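Local atomic coordinates of glycosyl hydrolase 25 (Streptococcus pneumoniae, PDB entry 4FF5), a protein that serves as a virulence factor in host-cell invasion and probably hydrolyses glycan of the bacterial cell wall. Residues Ala122-Lys127 with Leu153-Lys158; Gln130-Ala135 with Glu168-Lys173; Ser161-Gly166 with His194-Gly199; Lys180-Tyr185 with Gly199-Val204. All coordinates share one frame; numbering follows the deposited sequence. Where two conformers were deposited one is given.

Contact 1: residues Ala122-Lys127 with Leu153-Lys158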
loop_
_atom_site.group_PDB
_atom_site.type_symbol
_atom_site.label_atom_id
_atom_site.label_comp_id
_atom_site.label_asym_id
_atom_site.label_seq_id
_atom_site.Cartn_x
_atom_site.Cartn_y
_atom_site.Cartn_z
ATOM N N ALA A 122 -1.617 -3.840 4.638
ATOM C CA ALA A 122 -1.483 -4.309 6.018
ATOM C C ALA A 122 -0.027 -4.578 6.315
ATOM O O ALA A 122 0.653 -5.200 5.508
ATOM C CB ALA A 122 -2.301 -5.582 6.221
ATOM N N TYR A 123 0.440 -4.139 7.491
ATOM C CA TYR A 123 1.796 -4.428 7.946
ATOM C C TYR A 123 1.775 -5.852 8.495
ATOM O O TYR A 123 1.068 -6.133 9.463
ATOM C CB TYR A 123 2.185 -3.412 9.032
ATOM C CG TYR A 123 3.589 -3.500 9.587
ATOM C CD1 TYR A 123 4.648 -2.884 8.904
ATOM C CD2 TYR A 123 3.856 -4.091 10.821
ATOM C CE1 TYR A 123 5.937 -2.908 9.398
ATOM C CE2 TYR A 123 5.163 -4.142 11.324
ATOM C CZ TYR A 123 6.195 -3.539 10.596
ATOM O OH TYR A 123 7.504 -3.521 11.024
ATOM N N VAL A 124 2.507 -6.752 7.837
ATOM C CA VAL A 124 2.440 -8.192 8.110
ATOM C C VAL A 124 3.404 -8.493 9.247
ATOM O O VAL A 124 4.602 -8.296 9.115
ATOM C CB VAL A 124 2.792 -9.019 6.845
ATOM C CG1 VAL A 124 2.866 -10.504 7.158
ATOM C CG2 VAL A 124 1.765 -8.770 5.747
ATOM N N ALA A 125 2.882 -8.941 10.385
ATOM C CA ALA A 125 3.735 -9.123 11.552
ATOM C C ALA A 125 3.302 -10.280 12.469
ATOM O O ALA A 125 3.734 -10.340 13.613
ATOM C CB ALA A 125 3.835 -7.824 12.332
ATOM N N GLY A 126 2.476 -11.194 11.961
ATOM C CA GLY A 126 2.080 -12.413 12.726
ATOM C C GLY A 126 3.289 -13.224 13.183
ATOM O O GLY A 126 4.292 -13.317 12.468
ATOM N N LYS A 127 3.209 -13.783 14.394
ATOM C CA LYS A 127 4.311 -14.593 14.939
ATOM C C LYS A 127 4.089 -16.083 14.759
ATOM O O LYS A 127 4.920 -16.904 15.185
ATOM C CB LYS A 127 4.538 -14.290 16.419
ATOM C CG LYS A 127 4.761 -12.817 16.725
ATOM C CD LYS A 127 5.047 -12.627 18.207
ATOM C CE LYS A 127 4.695 -11.226 18.672
ATOM N NZ LYS A 127 3.284 -11.112 19.159
ATOM N N LEU A 153 0.444 -6.531 0.970
ATOM C CA LEU A 153 1.108 -7.036 2.166
ATOM C C LEU A 153 2.406 -6.285 2.328
ATOM O O LEU A 153 3.299 -6.413 1.482
ATOM C CB LEU A 153 1.424 -8.541 2.003
ATOM C CG LEU A 153 0.279 -9.504 2.383
ATOM C CD1 LEU A 153 -0.918 -9.359 1.454
ATOM C CD2 LEU A 153 0.807 -10.936 2.439
ATOM N N ASP A 154 2.499 -5.473 3.375
ATOM C CA ASP A 154 3.714 -4.711 3.679
ATOM C C ASP A 154 4.601 -5.594 4.561
ATOM O O ASP A 154 4.309 -5.808 5.738
ATOM C CB ASP A 154 3.342 -3.371 4.350
ATOM C CG ASP A 154 4.531 -2.681 5.021
ATOM O OD1 ASP A 154 5.676 -3.143 4.892
ATOM O OD2 ASP A 154 4.310 -1.706 5.742
ATOM N N VAL A 155 5.665 -6.137 3.967
ATOM C CA VAL A 155 6.532 -7.084 4.653
ATOM C C VAL A 155 7.868 -6.411 4.952
ATOM O O VAL A 155 8.592 -6.033 4.020
ATOM C CB VAL A 155 6.764 -8.339 3.780
ATOM C CG1 VAL A 155 7.700 -9.320 4.478
ATOM C CG2 VAL A 155 5.424 -9.005 3.467
ATOM N N GLU A 156 8.221 -6.236 6.218
ATOM C CA GLU A 156 9.530 -5.628 6.463
ATOM C C GLU A 156 10.312 -6.039 7.689
ATOM O O GLU A 156 11.464 -5.640 7.844
ATOM C CB GLU A 156 9.475 -4.119 6.364
ATOM C CG GLU A 156 8.474 -3.459 7.280
ATOM C CD GLU A 156 8.276 -1.986 6.880
ATOM O OE1 GLU A 156 8.961 -1.160 7.478
ATOM O OE2 GLU A 156 7.465 -1.643 5.978
ATOM N N ASP A 157 9.722 -6.819 8.565
ATOM C CA ASP A 157 10.598 -7.500 9.506
ATOM C C ASP A 157 10.214 -8.924 9.806
ATOM O O ASP A 157 9.063 -9.350 9.594
ATOM C CB ASP A 157 10.866 -6.672 10.753
ATOM C CG ASP A 157 9.658 -5.966 11.226
ATOM O OD1 ASP A 157 9.786 -4.756 11.531
ATOM O OD2 ASP A 157 8.588 -6.625 11.240
ATOM N N LYS A 158 11.220 -9.665 10.258
ATOM C CA LYS A 158 11.082 -11.096 10.442
ATOM C C LYS A 158 10.360 -11.339 11.747
ATOM O O LYS A 158 10.919 -11.114 12.827
ATOM C CB LYS A 158 12.452 -11.771 10.455
ATOM C CG LYS A 158 12.341 -13.288 10.412
ATOM C CD LYS A 158 13.615 -13.975 10.857
ATOM C CE LYS A 158 13.541 -14.390 12.316
ATOM N NZ LYS A 158 14.751 -15.179 12.693
HETATM O O HOH W 1 9.011 -1.653 10.445
HETATM O O HOH W 2 7.017 -7.903 8.043
#
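Two neighbouring parallel strands pair Ala122 with Leu153 and Tyr123 with Asp154. Asp154 N donates to Ala122 O (2.8 Å), and Val124 N reaches Asp154 O (2.9 Å) almost perfectly straight, at 179°. Tyr123 leaves this backbone ladder with CG anti to the backbone N (chi1 -177°), so that CB and CG lead the ring along the end of the neighbouring strand. Tyr123 CD1 comes to Asp154 OD2, which lies in the ring plane at the edge (3.4 Å), the carboxylate standing nearly upright to the ring (84°). One atom further, Tyr123 CE1 rests obliquely against Glu156 CG (3.4 Å). At the tip, Tyr123 OH sits 2.6 Å from Asp157 OD1 and also meets a water that donates to Glu156 OE1. Asp154 OD1 and Glu156 OE2 are 2.6 Å apart, a spacing consistent with one of the two acids holding a proton. On the helix-covered side of the sheet, Val124 CG2 packs on Leu153 CG (3.8 Å). The pairing joins two strands of a beta-alpha-beta unit in the TIM barrel, and the Asp154-Val155-Glu156 sequence at the strand end matches the Asp-X-Glu motif found in family 25 active sites.

Contact 2: residues Gln130-Ala135 with Glu168-Lys173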
loop_
_atom_site.group_PDB
_atom_site.type_symbol
_atom_site.label_atom_id
_atom_site.label_comp_id
_atom_site.label_asym_id
_atom_site.label_seq_id
_atom_site.Cartn_x
_atom_site.Cartn_y
_atom_site.Cartn_z
ATOM N N GLN A 130 -1.346 -18.953 12.824
ATOM C CA GLN A 130 -2.628 -18.580 13.389
ATOM C C GLN A 130 -2.775 -17.049 13.389
ATOM O O GLN A 130 -3.803 -16.517 12.952
ATOM C CB GLN A 130 -2.769 -19.186 14.796
ATOM C CG GLN A 130 -2.893 -20.721 14.824
ATOM C CD GLN A 130 -1.578 -21.497 14.643
ATOM O OE1 GLN A 130 -1.596 -22.689 14.298
ATOM N NE2 GLN A 130 -0.446 -20.851 14.904
ATOM N N GLU A 131 -1.738 -16.358 13.873
ATOM C CA GLU A 131 -1.718 -14.876 13.899
ATOM C C GLU A 131 -1.756 -14.294 12.486
ATOM O O GLU A 131 -2.407 -13.271 12.243
ATOM C CB GLU A 131 -0.493 -14.336 14.649
ATOM C CG GLU A 131 -0.453 -14.719 16.130
ATOM C CD GLU A 131 0.564 -13.933 16.950
ATOM O OE1 GLU A 131 1.364 -13.158 16.369
ATOM O OE2 GLU A 131 0.557 -14.089 18.198
ATOM N N MET A 132 -1.049 -14.935 11.558
ATOM C CA MET A 132 -1.045 -14.461 10.165
ATOM C C MET A 132 -2.431 -14.539 9.545
ATOM O O MET A 132 -2.877 -13.589 8.902
ATOM C CB MET A 132 -0.027 -15.222 9.324
ATOM C CG MET A 132 1.398 -14.891 9.699
ATOM S SD MET A 132 1.825 -13.215 9.167
ATOM C CE MET A 132 3.609 -13.345 9.119
ATOM N N GLU A 133 -3.113 -15.665 9.762
ATOM C CA GLU A 133 -4.446 -15.879 9.214
ATOM C C GLU A 133 -5.500 -14.972 9.879
ATOM O O GLU A 133 -6.408 -14.473 9.194
ATOM C CB GLU A 133 -4.822 -17.369 9.290
ATOM C CG GLU A 133 -3.982 -18.221 8.353
ATOM C CD GLU A 133 -4.288 -19.715 8.434
ATOM O OE1 GLU A 133 -5.111 -20.139 9.273
ATOM O OE2 GLU A 133 -3.688 -20.464 7.653
ATOM N N LYS A 134 -5.345 -14.741 11.186
ATOM C CA LYS A 134 -6.194 -13.820 11.959
ATOM C C LYS A 134 -6.068 -12.404 11.407
ATOM O O LYS A 134 -7.067 -11.750 11.128
ATOM C CB LYS A 134 -5.782 -13.847 13.434
ATOM C CG LYS A 134 -6.591 -12.974 14.379
ATOM C CD LYS A 134 -6.122 -13.227 15.807
ATOM C CE LYS A 134 -6.524 -12.118 16.761
ATOM N NZ LYS A 134 -7.933 -12.213 17.239
ATOM N N ALA A 135 -4.829 -11.941 11.254
ATOM C CA ALA A 135 -4.553 -10.605 10.737
ATOM C C ALA A 135 -5.113 -10.402 9.325
ATOM O O ALA A 135 -5.695 -9.363 9.039
ATOM C CB ALA A 135 -3.050 -10.319 10.788
ATOM N N GLU A 168 3.237 -16.283 3.019
ATOM C CA GLU A 168 2.335 -17.116 2.248
ATOM C C GLU A 168 1.064 -17.467 3.020
ATOM O O GLU A 168 -0.009 -17.491 2.434
ATOM C CB GLU A 168 3.035 -18.399 1.764
ATOM C CG GLU A 168 2.090 -19.426 1.142
ATOM C CD GLU A 168 1.315 -18.921 -0.078
ATOM O OE1 GLU A 168 1.639 -17.861 -0.650
ATOM O OE2 GLU A 168 0.364 -19.623 -0.503
ATOM N N ASN A 169 1.184 -17.741 4.319
ATOM C CA ASN A 169 -0.015 -17.989 5.137
ATOM C C ASN A 169 -1.002 -16.821 5.055
ATOM O O ASN A 169 -2.223 -17.017 4.862
ATOM C CB ASN A 169 0.341 -18.243 6.601
ATOM C CG ASN A 169 1.152 -19.508 6.804
ATOM O OD1 ASN A 169 0.966 -20.514 6.098
ATOM N ND2 ASN A 169 2.056 -19.471 7.781
ATOM N N PHE A 170 -0.455 -15.613 5.189
ATOM C CA PHE A 170 -1.248 -14.389 5.101
ATOM C C PHE A 170 -1.902 -14.278 3.718
ATOM O O PHE A 170 -3.124 -14.096 3.625
ATOM C CB PHE A 170 -0.353 -13.182 5.395
ATOM C CG PHE A 170 -1.102 -11.892 5.698
ATOM C CD1 PHE A 170 -1.784 -11.197 4.702
ATOM C CD2 PHE A 170 -1.086 -11.359 6.980
ATOM C CE1 PHE A 170 -2.439 -10.002 4.982
ATOM C CE2 PHE A 170 -1.751 -10.165 7.275
ATOM C CZ PHE A 170 -2.432 -9.485 6.271
ATOM N N ARG A 171 -1.085 -14.372 2.659
ATOM C CA ARG A 171 -1.570 -14.301 1.278
ATOM C C ARG A 171 -2.691 -15.313 0.967
ATOM O O ARG A 171 -3.740 -14.943 0.431
ATOM C CB ARG A 171 -0.407 -14.512 0.297
ATOM C CG ARG A 171 -0.745 -14.135 -1.139
ATOM C CD ARG A 171 0.033 -14.979 -2.157
ATOM N NE ARG A 171 -0.242 -16.412 -1.980
ATOM C CZ ARG A 171 -1.313 -17.052 -2.447
ATOM N NH1 ARG A 171 -2.241 -16.395 -3.131
ATOM N NH2 ARG A 171 -1.463 -18.357 -2.206
ATOM N N ALA A 172 -2.429 -16.586 1.265
ATOM C CA ALA A 172 -3.400 -17.667 1.052
ATOM C C ALA A 172 -4.732 -17.402 1.756
ATOM O O ALA A 172 -5.809 -17.622 1.181
ATOM C CB ALA A 172 -2.817 -18.997 1.514
ATOM N N LYS A 173 -4.668 -16.943 3.006
ATOM C CA LYS A 173 -5.900 -16.665 3.736
ATOM C C LYS A 173 -6.690 -15.538 3.069
ATOM O O LYS A 173 -7.912 -15.643 2.880
ATOM C CB LYS A 173 -5.626 -16.366 5.211
ATOM C CG LYS A 173 -6.884 -16.091 6.035
ATOM C CD LYS A 173 -7.643 -17.397 6.318
ATOM C CE LYS A 173 -8.736 -17.168 7.350
ATOM N NZ LYS A 173 -9.413 -18.453 7.674
HETATM O O HOH W 3 -3.354 -19.497 5.039
#
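Helices 129-143 and 163-177 run in roughly the same direction, their short segments crossing at -37° with axes 8.1 Å apart, and with the CA atoms of Met132 and Phe170 the nearest pair between the segments. Apolar packing carries most of the contact. Phe170 holds CG anti to its backbone N (chi1 -165°), which swings the ring along the inner side of the neighbouring helix. There Phe170 CE2 meets Ala135 CB at 3.7 Å, and CD2 approaches the carbonyl oxygen of Met132. Leu153, Ala122 and Phe139 also touch this ring, so it is wedged between sheet and helices.

The Met-aromatic contact comes from Met132, whose chain bends at chi2 and brings SD to the edge of the Phe170 ring, 5.4 Å from the centroid and 79° off the normal. Nearer the backbone, Met132 CB lies against Asn169 CB.

On the outer side the aliphatic parts of longer side chains do the packing. Lys173, bent at chi2, lays CG against Glu133 O (3.6 Å) and crosses the Glu133 chain at about a right angle; the charged ends do not touch.

Polar bridging is left to one water, which donates to Glu133 OE2 (2.8 Å) and to Asn169 O (2.7 Å). Within the second helix, Arg171 grips Glu168 side-on: NE donates to OE1 at 2.7 Å and NH2 to the syn lone pair of OE2, both carboxylate oxygens lying close to the guanidinium plane. Such side-by-side packing of successive, roughly parallel helices outside the strands belongs to the helical layer of a TIM barrel.

Contact 3: residues Ser161-Gly166 with His194-Gly199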
loop_
_atom_site.group_PDB
_atom_site.type_symbol
_atom_site.label_atom_id
_atom_site.label_comp_id
_atom_site.label_asym_id
_atom_site.label_seq_id
_atom_site.Cartn_x
_atom_site.Cartn_y
_atom_site.Cartn_z
ATOM N N SER A 161 10.132 -17.468 12.116
ATOM C CA SER A 161 11.410 -18.080 11.719
ATOM C C SER A 161 11.524 -18.282 10.212
ATOM O O SER A 161 12.561 -17.972 9.609
ATOM C CB SER A 161 11.618 -19.415 12.428
ATOM O OG SER A 161 11.738 -19.216 13.817
ATOM N N ASN A 162 10.456 -18.812 9.620
ATOM C CA ASN A 162 10.346 -18.912 8.170
ATOM C C ASN A 162 9.355 -17.827 7.736
ATOM O O ASN A 162 8.139 -18.066 7.614
ATOM C CB ASN A 162 9.894 -20.320 7.733
ATOM C CG ASN A 162 10.070 -20.579 6.231
ATOM O OD1 ASN A 162 10.515 -21.666 5.818
ATOM N ND2 ASN A 162 9.705 -19.619 5.416
ATOM N N MET A 163 9.887 -16.625 7.539
ATOM C CA MET A 163 9.065 -15.497 7.147
ATOM C C MET A 163 8.392 -15.740 5.790
ATOM O O MET A 163 7.262 -15.303 5.593
ATOM C CB MET A 163 9.884 -14.189 7.160
ATOM C CG MET A 163 9.048 -12.926 7.272
ATOM S SD MET A 163 7.904 -12.930 8.675
ATOM C CE MET A 163 6.911 -11.528 8.138
ATOM N N ASN A 164 9.062 -16.446 4.874
ATOM C CA ASN A 164 8.465 -16.749 3.562
ATOM C C ASN A 164 7.158 -17.535 3.707
ATOM O O ASN A 164 6.155 -17.226 3.059
ATOM C CB ASN A 164 9.435 -17.506 2.647
ATOM C CG ASN A 164 8.889 -17.679 1.232
ATOM O OD1 ASN A 164 8.269 -16.771 0.682
ATOM N ND2 ASN A 164 9.146 -18.844 0.628
ATOM N N GLU A 165 7.173 -18.518 4.603
ATOM C CA GLU A 165 5.985 -19.329 4.899
ATOM C C GLU A 165 4.863 -18.502 5.551
ATOM O O GLU A 165 3.696 -18.605 5.156
ATOM C CB GLU A 165 6.348 -20.505 5.800
ATOM C CG GLU A 165 6.975 -21.670 5.065
ATOM N N GLY A 166 5.224 -17.680 6.533
ATOM C CA GLY A 166 4.242 -16.831 7.201
ATOM C C GLY A 166 3.585 -15.854 6.242
ATOM O O GLY A 166 2.366 -15.634 6.300
ATOM N N HIS A 194 15.539 -13.482 3.345
ATOM C CA HIS A 194 14.574 -14.464 3.832
ATOM C C HIS A 194 13.928 -15.257 2.742
ATOM O O HIS A 194 12.935 -15.950 2.983
ATOM C CB HIS A 194 13.545 -13.796 4.728
ATOM C CG HIS A 194 14.162 -13.104 5.910
ATOM N ND1 HIS A 194 14.486 -13.765 7.047
ATOM C CD2 HIS A 194 14.548 -11.782 6.097
ATOM C CE1 HIS A 194 15.035 -12.897 7.921
ATOM N NE2 HIS A 194 15.064 -11.685 7.345
ATOM N N SER A 195 14.500 -15.194 1.538
ATOM C CA SER A 195 13.977 -15.964 0.418
ATOM C C SER A 195 12.468 -15.776 0.261
ATOM O O SER A 195 11.736 -16.747 0.037
ATOM C CB SER A 195 14.289 -17.459 0.609
ATOM O OG SER A 195 15.680 -17.685 0.676
ATOM N N ILE A 196 12.016 -14.528 0.391
ATOM C CA ILE A 196 10.601 -14.194 0.249
ATOM C C ILE A 196 10.214 -14.341 -1.214
ATOM O O ILE A 196 10.661 -13.572 -2.075
ATOM C CB ILE A 196 10.268 -12.755 0.693
ATOM C CG1 ILE A 196 10.751 -12.456 2.127
ATOM C CG2 ILE A 196 8.767 -12.515 0.554
ATOM C CD1 ILE A 196 10.061 -13.236 3.233
ATOM N N ASP A 197 9.393 -15.348 -1.464
ATOM C CA ASP A 197 8.916 -15.682 -2.799
ATOM C C ASP A 197 7.790 -14.740 -3.170
ATOM O O ASP A 197 6.764 -14.681 -2.483
ATOM C CB ASP A 197 8.403 -17.114 -2.776
ATOM C CG ASP A 197 8.192 -17.700 -4.168
ATOM O OD1 ASP A 197 8.189 -16.960 -5.178
ATOM O OD2 ASP A 197 8.022 -18.933 -4.232
ATOM N N THR A 198 7.965 -14.002 -4.257
ATOM C CA THR A 198 6.915 -13.079 -4.695
ATOM C C THR A 198 6.024 -13.682 -5.807
ATOM O O THR A 198 5.062 -13.046 -6.244
ATOM C CB THR A 198 7.498 -11.729 -5.159
ATOM O OG1 THR A 198 8.202 -11.900 -6.401
ATOM C CG2 THR A 198 8.453 -11.151 -4.100
ATOM N N GLY A 199 6.360 -14.895 -6.242
ATOM C CA GLY A 199 5.753 -15.531 -7.427
ATOM C C GLY A 199 4.232 -15.625 -7.444
ATOM O O GLY A 199 3.602 -15.433 -8.475
HETATM O O HOH W 4 12.864 -16.193 7.434
HETATM O O HOH W 5 11.858 -17.333 5.048
HETATM O O HOH W 6 5.852 -15.525 0.150
#
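Asn164, in the first turn of helix 163-177, sets its CG anti to the backbone N (chi1 -173°) and thereby aims the amide at the backbone of Ser195 to Asp197. Asn164 OD1 accepts from Asp197 N at 2.8 Å along a nearly straight path (170°), although the donor stands 54° above the carbonyl plane and thus on no lone pair. The same rotamer leaves Asn164 CG pressed against Ser195 O (3.2 Å).

Ile196 has CG1 anti to its carbonyl carbon, and chi2 brings CD1 back to the helix start, where Ile196 CD1 sits 3.7 Å from Asn164 N and 4.0 Å from Met163 CB. Met163, also with CG anti to its backbone N, runs side by side with Ile196, while a bend at chi2 carries its sulfur end away. Phe190 touches both side chains as well as the imidazole of His194.

Two waters serve backbone amides in the first turn of helix 163-177. One accepts from Met163 N, donates to Ser161 O and lies 2.9 Å from His194 ND1; the other accepts from Asn164 N (2.9 Å) and donates to His194 O (2.7 Å).

Asp197, its CG anti to the backbone N, turns its carboxylate along its own chain, where Asp197 OD1 accepts from Gly199 N at 3.0 Å in an Asx turn. The N-terminus of one helix is thus joined to the Schellman motif that ends helix 188-193, with Ser195 at its C-prime position, and to the Asx turn that follows.

Contact 4: residues Lys180-Tyr185 with Gly199-Val204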
loop_
_atom_site.group_PDB
_atom_site.type_symbol
_atom_site.label_atom_id
_atom_site.label_comp_id
_atom_site.label_asym_id
_atom_site.label_seq_id
_atom_site.Cartn_x
_atom_site.Cartn_y
_atom_site.Cartn_z
ATOM N N LYS A 180 -8.672 -10.707 -4.787
ATOM C CA LYS A 180 -8.145 -11.131 -6.083
ATOM C C LYS A 180 -6.804 -10.466 -6.375
ATOM O O LYS A 180 -5.888 -11.106 -6.874
ATOM C CB LYS A 180 -9.129 -10.773 -7.208
ATOM C CG LYS A 180 -10.554 -11.281 -7.005
ATOM C CD LYS A 180 -10.606 -12.792 -7.001
ATOM C CE LYS A 180 -12.020 -13.267 -6.715
ATOM N NZ LYS A 180 -11.914 -14.667 -6.226
ATOM N N ASN A 181 -6.738 -9.163 -6.118
ATOM C CA ASN A 181 -5.544 -8.370 -6.356
ATOM C C ASN A 181 -4.779 -8.380 -5.058
ATOM O O ASN A 181 -5.174 -7.710 -4.095
ATOM C CB ASN A 181 -5.921 -6.948 -6.787
ATOM C CG ASN A 181 -6.745 -6.925 -8.065
ATOM O OD1 ASN A 181 -6.735 -7.883 -8.848
ATOM N ND2 ASN A 181 -7.456 -5.836 -8.286
ATOM N N ILE A 182 -3.727 -9.207 -5.005
ATOM C CA ILE A 182 -2.916 -9.326 -3.788
ATOM C C ILE A 182 -1.439 -9.121 -4.140
ATOM O O ILE A 182 -0.809 -9.976 -4.783
ATOM C CB ILE A 182 -3.085 -10.673 -3.060
ATOM C CG1 ILE A 182 -4.562 -11.019 -2.843
ATOM C CG2 ILE A 182 -2.417 -10.621 -1.692
ATOM C CD1 ILE A 182 -4.717 -12.358 -2.136
ATOM N N GLY A 183 -0.905 -7.982 -3.703
ATOM C CA GLY A 183 0.467 -7.628 -4.034
ATOM C C GLY A 183 1.324 -7.651 -2.801
ATOM O O GLY A 183 0.811 -7.670 -1.672
ATOM N N ILE A 184 2.639 -7.662 -3.004
ATOM C CA ILE A 184 3.577 -7.647 -1.867
ATOM C C ILE A 184 4.522 -6.437 -1.955
ATOM O O ILE A 184 5.086 -6.167 -2.987
ATOM C CB ILE A 184 4.394 -8.977 -1.741
ATOM C CG1 ILE A 184 5.347 -8.885 -0.531
ATOM C CG2 ILE A 184 5.158 -9.272 -3.049
ATOM C CD1 ILE A 184 6.012 -10.198 -0.146
ATOM N N TYR A 185 4.630 -5.696 -0.851
ATOM C CA TYR A 185 5.657 -4.693 -0.658
ATOM C C TYR A 185 6.799 -5.301 0.177
ATOM O O TYR A 185 6.582 -5.819 1.283
ATOM C CB TYR A 185 5.033 -3.489 0.050
ATOM C CG TYR A 185 5.971 -2.440 0.621
ATOM C CD1 TYR A 185 6.180 -1.241 -0.040
ATOM C CD2 TYR A 185 6.618 -2.642 1.849
ATOM C CE1 TYR A 185 6.988 -0.252 0.512
ATOM C CE2 TYR A 185 7.436 -1.660 2.403
ATOM C CZ TYR A 185 7.623 -0.483 1.737
ATOM O OH TYR A 185 8.438 0.484 2.309
ATOM N N GLY A 199 6.360 -14.895 -6.242
ATOM C CA GLY A 199 5.753 -15.531 -7.427
ATOM C C GLY A 199 4.232 -15.625 -7.444
ATOM O O GLY A 199 3.602 -15.433 -8.475
ATOM N N LYS A 200 3.627 -15.916 -6.294
ATOM C CA LYS A 200 2.175 -16.065 -6.220
ATOM C C LYS A 200 1.387 -14.756 -6.066
ATOM O O LYS A 200 0.146 -14.749 -6.179
ATOM C CB LYS A 200 1.801 -17.049 -5.122
ATOM C CG LYS A 200 2.411 -18.428 -5.325
ATOM C CD LYS A 200 1.545 -19.480 -4.677
ATOM C CE LYS A 200 2.212 -20.097 -3.476
ATOM N NZ LYS A 200 1.470 -21.363 -3.185
ATOM N N PHE A 201 2.100 -13.656 -5.806
ATOM C CA PHE A 201 1.458 -12.351 -5.731
ATOM C C PHE A 201 1.186 -11.836 -7.130
ATOM O O PHE A 201 1.826 -12.271 -8.092
ATOM C CB PHE A 201 2.319 -11.360 -4.925
ATOM C CG PHE A 201 2.425 -11.724 -3.482
ATOM C CD1 PHE A 201 3.424 -12.582 -3.030
ATOM C CD2 PHE A 201 1.498 -11.230 -2.564
ATOM C CE1 PHE A 201 3.496 -12.954 -1.686
ATOM C CE2 PHE A 201 1.578 -11.593 -1.229
ATOM C CZ PHE A 201 2.565 -12.461 -0.785
ATOM N N THR A 202 0.238 -10.908 -7.242
ATOM C CA THR A 202 -0.174 -10.374 -8.553
ATOM C C THR A 202 0.576 -9.091 -8.923
ATOM O O THR A 202 0.543 -8.637 -10.082
ATOM C CB THR A 202 -1.713 -10.174 -8.655
ATOM O OG1 THR A 202 -2.164 -9.294 -7.622
ATOM C CG2 THR A 202 -2.463 -11.494 -8.533
ATOM N N SER A 203 1.273 -8.520 -7.942
ATOM C CA SER A 203 2.137 -7.358 -8.164
ATOM C C SER A 203 3.198 -7.241 -7.065
ATOM O O SER A 203 3.047 -7.804 -5.975
ATOM C CB SER A 203 1.310 -6.069 -8.201
ATOM O OG SER A 203 2.113 -4.946 -8.565
ATOM N N VAL A 204 4.259 -6.489 -7.359
ATOM C CA VAL A 204 5.341 -6.258 -6.403
ATOM C C VAL A 204 5.587 -4.762 -6.284
ATOM O O VAL A 204 5.618 -4.028 -7.287
ATOM C CB VAL A 204 6.637 -7.027 -6.774
ATOM C CG1 VAL A 204 7.722 -6.767 -5.726
ATOM C CG2 VAL A 204 6.350 -8.533 -6.870
#
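Phe201 holds CG beside its backbone N (chi1 -67°), while Ile184, with CG1 anti to the backbone N (chi1 -180°), puts CG2 in the crowded position; together these torsions set Ile184 CB and CG2 over one face of the ring. The setting is a beta-alpha-beta unit of the TIM barrel, in which strands 182-186 and 203-207 run parallel. Ile184 CB stands almost exactly above the Phe201 ring centroid at 3.7 Å, a CH-pi contact, with CG2 leaning toward Phe201 CG and CD1 toward the CE1 side. Ile182 CG2 reaches Phe201 CD2 from further back along the strand, at 4.1 Å, while the Ile182 carbonyl lies at the ring edge. Arg171, Val167 and Leu153 also touch Phe201, which places it between the sheet and helix 163-177.

The backbone zips up alongside. Thr202 N donates to Ile182 O (2.8 Å, nearly straight), and Ile184 N to Ser203 O (3.0 Å), each donor lying above the carbonyl plane. Thr202 also sets OG1 between its backbone N and carbonyl carbon (chi1 58°), where it receives a weak, bent bond from Ile182 N at 3.0 Å; Tyr150 OH is a further partner of this hydroxyl. Between these bonds Gly183 CA comes within 3.2 Å of Ser203 O. The Ser203 side chain is on the sheet side opposite Ile184 and Val204, its OG bonded to Asp227 OD2. On the side shared with Ile184, Val204 CG2 packs on Ile184 CG2 at 4.1 Å, and Val204 CA makes a C-H...O contact to Ile184 O at 3.4 Å.

In the fold
Contacts 1 and 4 belong to one sheet, sewn together where Leu153 O and Tyr185 N lie 2.8 Å apart and Val155 N and Tyr185 O 2.9 Å apart. Contact 2 covers the sheet from outside, Leu153 CD2 touching Phe170 CD1 at 3.4 Å. Helix 163-177 serves contacts 2 and 3, while Gly199 is common to contacts 3 and 4; Ile196 CG2 packs on Ile184 CD1 at 3.7 Å. The probable active site lies by contact 1, where Asp154 OD1 is 3.2 Å from Tyr185 CD2 of contact 4. In contact 3, the His194 side chain lies about 6 Å from a bound 1,2-ethanediol, probably from the crystallisation liquor.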